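Long-range contact in CBS domain protein (Sulfolobus tokodaii, PDB 2EF7), which is of unknown function but carries a pair of CBS domains, modules that in many relatives bind adenosyl ligands and regulate attached or partner proteins: residues S76-S84 against F96-D106. Residues are numbered along the deposited sequence; the frame is centred on the assembly and turned at random.
Sequences SLITIREDS and FNIRHLPVVDD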
loop_
_atom_site.group_PDB
_atom_site.type_symbol
_atom_site.label_atom_id
_atom_site.label_comp_id
_atom_site.label_asym_id
_atom_site.label_seq_id
_atom_site.Cartn_x
_atom_site.Cartn_y
_atom_site.Cartn_z
ATOM N N SER A 76 15.675 17.477 14.976
ATOM C CA SER A 76 15.382 16.140 15.491
ATOM C C SER A 76 16.638 15.320 15.719
ATOM O O SER A 76 17.502 15.222 14.844
ATOM C CB SER A 76 14.470 15.373 14.538
ATOM O OG SER A 76 14.295 14.048 15.010
ATOM N N LEU A 77 16.721 14.719 16.900
ATOM C CA LEU A 77 17.865 13.901 17.258
ATOM C C LEU A 77 17.449 12.443 17.402
ATOM O O LEU A 77 18.271 11.596 17.742
ATOM C CB LEU A 77 18.489 14.409 18.567
ATOM C CG LEU A 77 19.144 15.797 18.535
ATOM C CD1 LEU A 77 19.492 16.253 19.949
ATOM C CD2 LEU A 77 20.396 15.744 17.678
ATOM N N ILE A 78 16.179 12.149 17.131
ATOM C CA ILE A 78 15.681 10.777 17.237
ATOM C C ILE A 78 16.326 9.923 16.139
ATOM O O ILE A 78 16.207 10.234 14.953
ATOM C CB ILE A 78 14.133 10.697 17.071
ATOM C CG1 ILE A 78 13.444 11.866 17.778
ATOM C CG2 ILE A 78 13.613 9.388 17.656
ATOM C CD1 ILE A 78 13.763 11.987 19.247
ATOM N N THR A 79 17.007 8.853 16.534
ATOM C CA THR A 79 17.654 7.965 15.579
ATOM C C THR A 79 17.557 6.526 16.067
ATOM O O THR A 79 17.224 6.279 17.230
ATOM C CB THR A 79 19.159 8.266 15.431
ATOM O OG1 THR A 79 19.818 7.946 16.660
ATOM C CG2 THR A 79 19.400 9.736 15.099
ATOM N N ILE A 80 17.871 5.586 15.178
ATOM C CA ILE A 80 17.870 4.169 15.509
ATOM C C ILE A 80 19.139 3.541 14.915
ATOM O O ILE A 80 19.542 3.878 13.801
ATOM C CB ILE A 80 16.625 3.453 14.932
ATOM C CG1 ILE A 80 16.545 2.026 15.480
ATOM C CG2 ILE A 80 16.657 3.467 13.410
ATOM C CD1 ILE A 80 16.044 1.965 16.924
ATOM N N ARG A 81 19.783 2.646 15.662
ATOM C CA ARG A 81 20.991 1.987 15.164
ATOM C C ARG A 81 20.644 0.973 14.079
ATOM O O ARG A 81 19.584 0.351 14.116
ATOM C CB ARG A 81 21.732 1.283 16.303
ATOM C CG ARG A 81 22.263 2.222 17.365
ATOM C CD ARG A 81 23.265 1.523 18.261
ATOM N NE ARG A 81 23.959 2.470 19.132
ATOM C CZ ARG A 81 24.971 2.149 19.932
ATOM N NH1 ARG A 81 25.417 0.899 19.976
ATOM N NH2 ARG A 81 25.539 3.081 20.690
ATOM N N GLU A 82 21.542 0.802 13.113
ATOM C CA GLU A 82 21.308 -0.136 12.018
ATOM C C GLU A 82 21.275 -1.586 12.489
ATOM O O GLU A 82 20.683 -2.446 11.831
ATOM C CB GLU A 82 22.381 0.028 10.933
ATOM C CG GLU A 82 23.804 -0.020 11.450
ATOM C CD GLU A 82 24.835 0.074 10.334
ATOM O OE1 GLU A 82 24.452 0.420 9.197
ATOM O OE2 GLU A 82 26.027 -0.193 10.595
ATOM N N ASP A 83 21.910 -1.855 13.626
ATOM C CA ASP A 83 21.918 -3.211 14.170
ATOM C C ASP A 83 20.649 -3.509 14.956
ATOM O O ASP A 83 20.474 -4.615 15.438
ATOM C CB ASP A 83 23.130 -3.439 15.090
ATOM C CG ASP A 83 24.426 -3.582 14.323
ATOM O OD1 ASP A 83 24.387 -4.074 13.173
ATOM O OD2 ASP A 83 25.486 -3.222 14.877
ATOM N N SER A 84 19.774 -2.516 15.095
ATOM C CA SER A 84 18.525 -2.700 15.847
ATOM C C SER A 84 17.522 -3.607 15.161
ATOM O O SER A 84 17.437 -3.647 13.929
ATOM C CB SER A 84 17.808 -1.369 16.069
ATOM O OG SER A 84 18.620 -0.447 16.772
ATOM N N PHE A 96 7.276 8.415 19.184
ATOM C CA PHE A 96 7.405 9.791 18.720
ATOM C C PHE A 96 6.453 10.162 17.592
ATOM O O PHE A 96 6.589 11.218 16.975
ATOM C CB PHE A 96 8.848 10.038 18.294
ATOM C CG PHE A 96 9.805 10.077 19.445
ATOM C CD1 PHE A 96 9.949 11.235 20.204
ATOM C CD2 PHE A 96 10.512 8.943 19.814
ATOM C CE1 PHE A 96 10.781 11.259 21.315
ATOM C CE2 PHE A 96 11.347 8.957 20.925
ATOM C CZ PHE A 96 11.483 10.115 21.678
ATOM N N ASN A 97 5.496 9.281 17.328
ATOM C CA ASN A 97 4.497 9.498 16.286
ATOM C C ASN A 97 5.111 9.992 14.977
ATOM O O ASN A 97 4.680 11.004 14.427
ATOM C CB ASN A 97 3.439 10.493 16.787
ATOM C CG ASN A 97 2.104 10.346 16.065
ATOM O OD1 ASN A 97 1.537 9.251 15.993
ATOM N ND2 ASN A 97 1.590 11.454 15.537
ATOM N N ILE A 98 6.122 9.276 14.484
ATOM C CA ILE A 98 6.777 9.636 13.228
ATOM C C ILE A 98 6.918 8.435 12.291
ATOM O O ILE A 98 7.065 7.297 12.738
ATOM C CB ILE A 98 8.162 10.279 13.475
ATOM C CG1 ILE A 98 9.006 9.381 14.383
ATOM C CG2 ILE A 98 7.989 11.668 14.087
ATOM C CD1 ILE A 98 10.370 9.965 14.711
ATOM N N ARG A 99 6.879 8.710 10.989
ATOM C CA ARG A 99 6.947 7.696 9.939
ATOM C C ARG A 99 8.332 7.366 9.403
ATOM O O ARG A 99 8.499 6.363 8.718
ATOM C CB ARG A 99 6.050 8.120 8.770
ATOM C CG ARG A 99 4.599 8.317 9.182
ATOM C CD ARG A 99 3.741 8.976 8.109
ATOM N NE ARG A 99 2.417 9.288 8.645
ATOM C CZ ARG A 99 1.451 9.913 7.976
ATOM N NH1 ARG A 99 1.652 10.304 6.725
ATOM N NH2 ARG A 99 0.282 10.149 8.564
ATOM N N HIS A 100 9.321 8.200 9.696
ATOM C CA HIS A 100 10.673 7.954 9.206
ATOM C C HIS A 100 11.696 8.170 10.311
ATOM O O HIS A 100 11.489 8.991 11.212
ATOM C CB HIS A 100 11.011 8.883 8.030
ATOM C CG HIS A 100 10.031 8.817 6.902
ATOM N ND1 HIS A 100 8.854 9.533 6.896
ATOM C CD2 HIS A 100 10.037 8.094 5.757
ATOM C CE1 HIS A 100 8.177 9.252 5.797
ATOM N NE2 HIS A 100 8.873 8.381 5.089
ATOM N N LEU A 101 12.799 7.435 10.238
ATOM C CA LEU A 101 13.855 7.547 11.233
ATOM C C LEU A 101 15.243 7.468 10.629
ATOM O O LEU A 101 15.540 6.552 9.873
ATOM C CB LEU A 101 13.744 6.427 12.270
ATOM C CG LEU A 101 12.810 6.567 13.462
ATOM C CD1 LEU A 101 12.851 5.283 14.276
ATOM C CD2 LEU A 101 13.243 7.750 14.302
ATOM N N PRO A 102 16.106 8.445 10.937
ATOM C CA PRO A 102 17.464 8.391 10.394
ATOM C C PRO A 102 18.102 7.164 11.055
ATOM O O PRO A 102 17.799 6.858 12.214
ATOM C CB PRO A 102 18.088 9.681 10.908
ATOM C CG PRO A 102 16.934 10.603 10.986
ATOM C CD PRO A 102 15.846 9.747 11.570
ATOM N N VAL A 103 18.966 6.457 10.340
ATOM C CA VAL A 103 19.616 5.285 10.918
ATOM C C VAL A 103 21.107 5.594 11.028
ATOM O O VAL A 103 21.707 6.116 10.085
ATOM C CB VAL A 103 19.421 4.023 10.034
ATOM C CG1 VAL A 103 20.047 2.798 10.719
ATOM C CG2 VAL A 103 17.933 3.780 9.777
ATOM N N VAL A 104 21.699 5.298 12.180
ATOM C CA VAL A 104 23.125 5.546 12.387
ATOM C C VAL A 104 23.873 4.267 12.743
ATOM O O VAL A 104 23.260 3.251 13.083
ATOM C CB VAL A 104 23.367 6.557 13.533
ATOM C CG1 VAL A 104 22.801 7.928 13.158
ATOM C CG2 VAL A 104 22.744 6.041 14.825
ATOM N N ASP A 105 25.198 4.302 12.657
ATOM C CA ASP A 105 25.976 3.132 13.030
ATOM C C ASP A 105 26.301 3.287 14.509
ATOM O O ASP A 105 25.847 4.239 15.142
ATOM C CB ASP A 105 27.247 3.014 12.171
ATOM C CG ASP A 105 28.149 4.235 12.262
ATOM O OD1 ASP A 105 29.018 4.376 11.379
ATOM O OD2 ASP A 105 28.007 5.040 13.207
ATOM N N ASP A 106 27.071 2.354 15.062
ATOM C CA ASP A 106 27.441 2.381 16.474
ATOM C C ASP A 106 28.158 3.660 16.914
ATOM O O ASP A 106 28.172 4.000 18.097
ATOM C CB ASP A 106 28.309 1.158 16.800
ATOM C CG ASP A 106 29.557 1.068 15.918
ATOM O OD1 ASP A 106 29.423 0.922 14.681
ATOM O OD2 ASP A 106 30.678 1.142 16.466
HETATM O O HOH W 1 26.769 -0.189 13.174
#
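Ile80 O is held twice by the neighbouring strand: Val104 N donates a hydrogen bond to it at 3.0 Å, and Val103 CA adds a CA-H...O contact at 3.2 Å. The ladder continues on both sides, with Ile80 N bonded to Pro102 O and Glu82 N reaching Val104 O at 3.0 Å, the regular alternation of a parallel pair. In that register Ile80 sits beside Val103, their CG2 methyls side by side, while Arg81 and Val104 point to the other face.

Before the strand starts, Ile78 fills the apolar end of the contact. Its chi1 of -40° sets CG1 anti to the carbonyl carbon and carries CD1 over one face of the Phe96 ring, a CH-pi contact 3.9 Å from the centroid and 18° off the ring normal. CG2, anti to the backbone N, fits between Leu101 CD2 and Phe96 CD2, 3.8 Å from each. Cut back to an alanine, the residue loses both branches, which would probably leave the Phe96 ring freer to turn and open a gap beside Leu101 CD2.

At the far end, Glu82 swings CG between its backbone N and carbonyl carbon (chi1 52°), which brings the extended chain alongside Asp105. A water donates to Glu82 OE2 at 2.7 Å and accepts from Asp106 N at 3.2 Å, tying carboxylate to backbone in a region rich in acidic groups; Asp105 OD2 is taken up by the Asn109 and Lys107 amides.

Strands 80-81 and 100-104 are the parallel pair of a beta-alpha-beta crossover in this CBS domain, linked by helix 86-96, whose Leu92 packs on Ile78, Ile80 and Leu101. Pro102 and Val104 meet Pro46 of strand 45-51, Val103 rests on Val6 and Met10, and antiparallel strand 110-115 pairs along the other edge of strand 100-104.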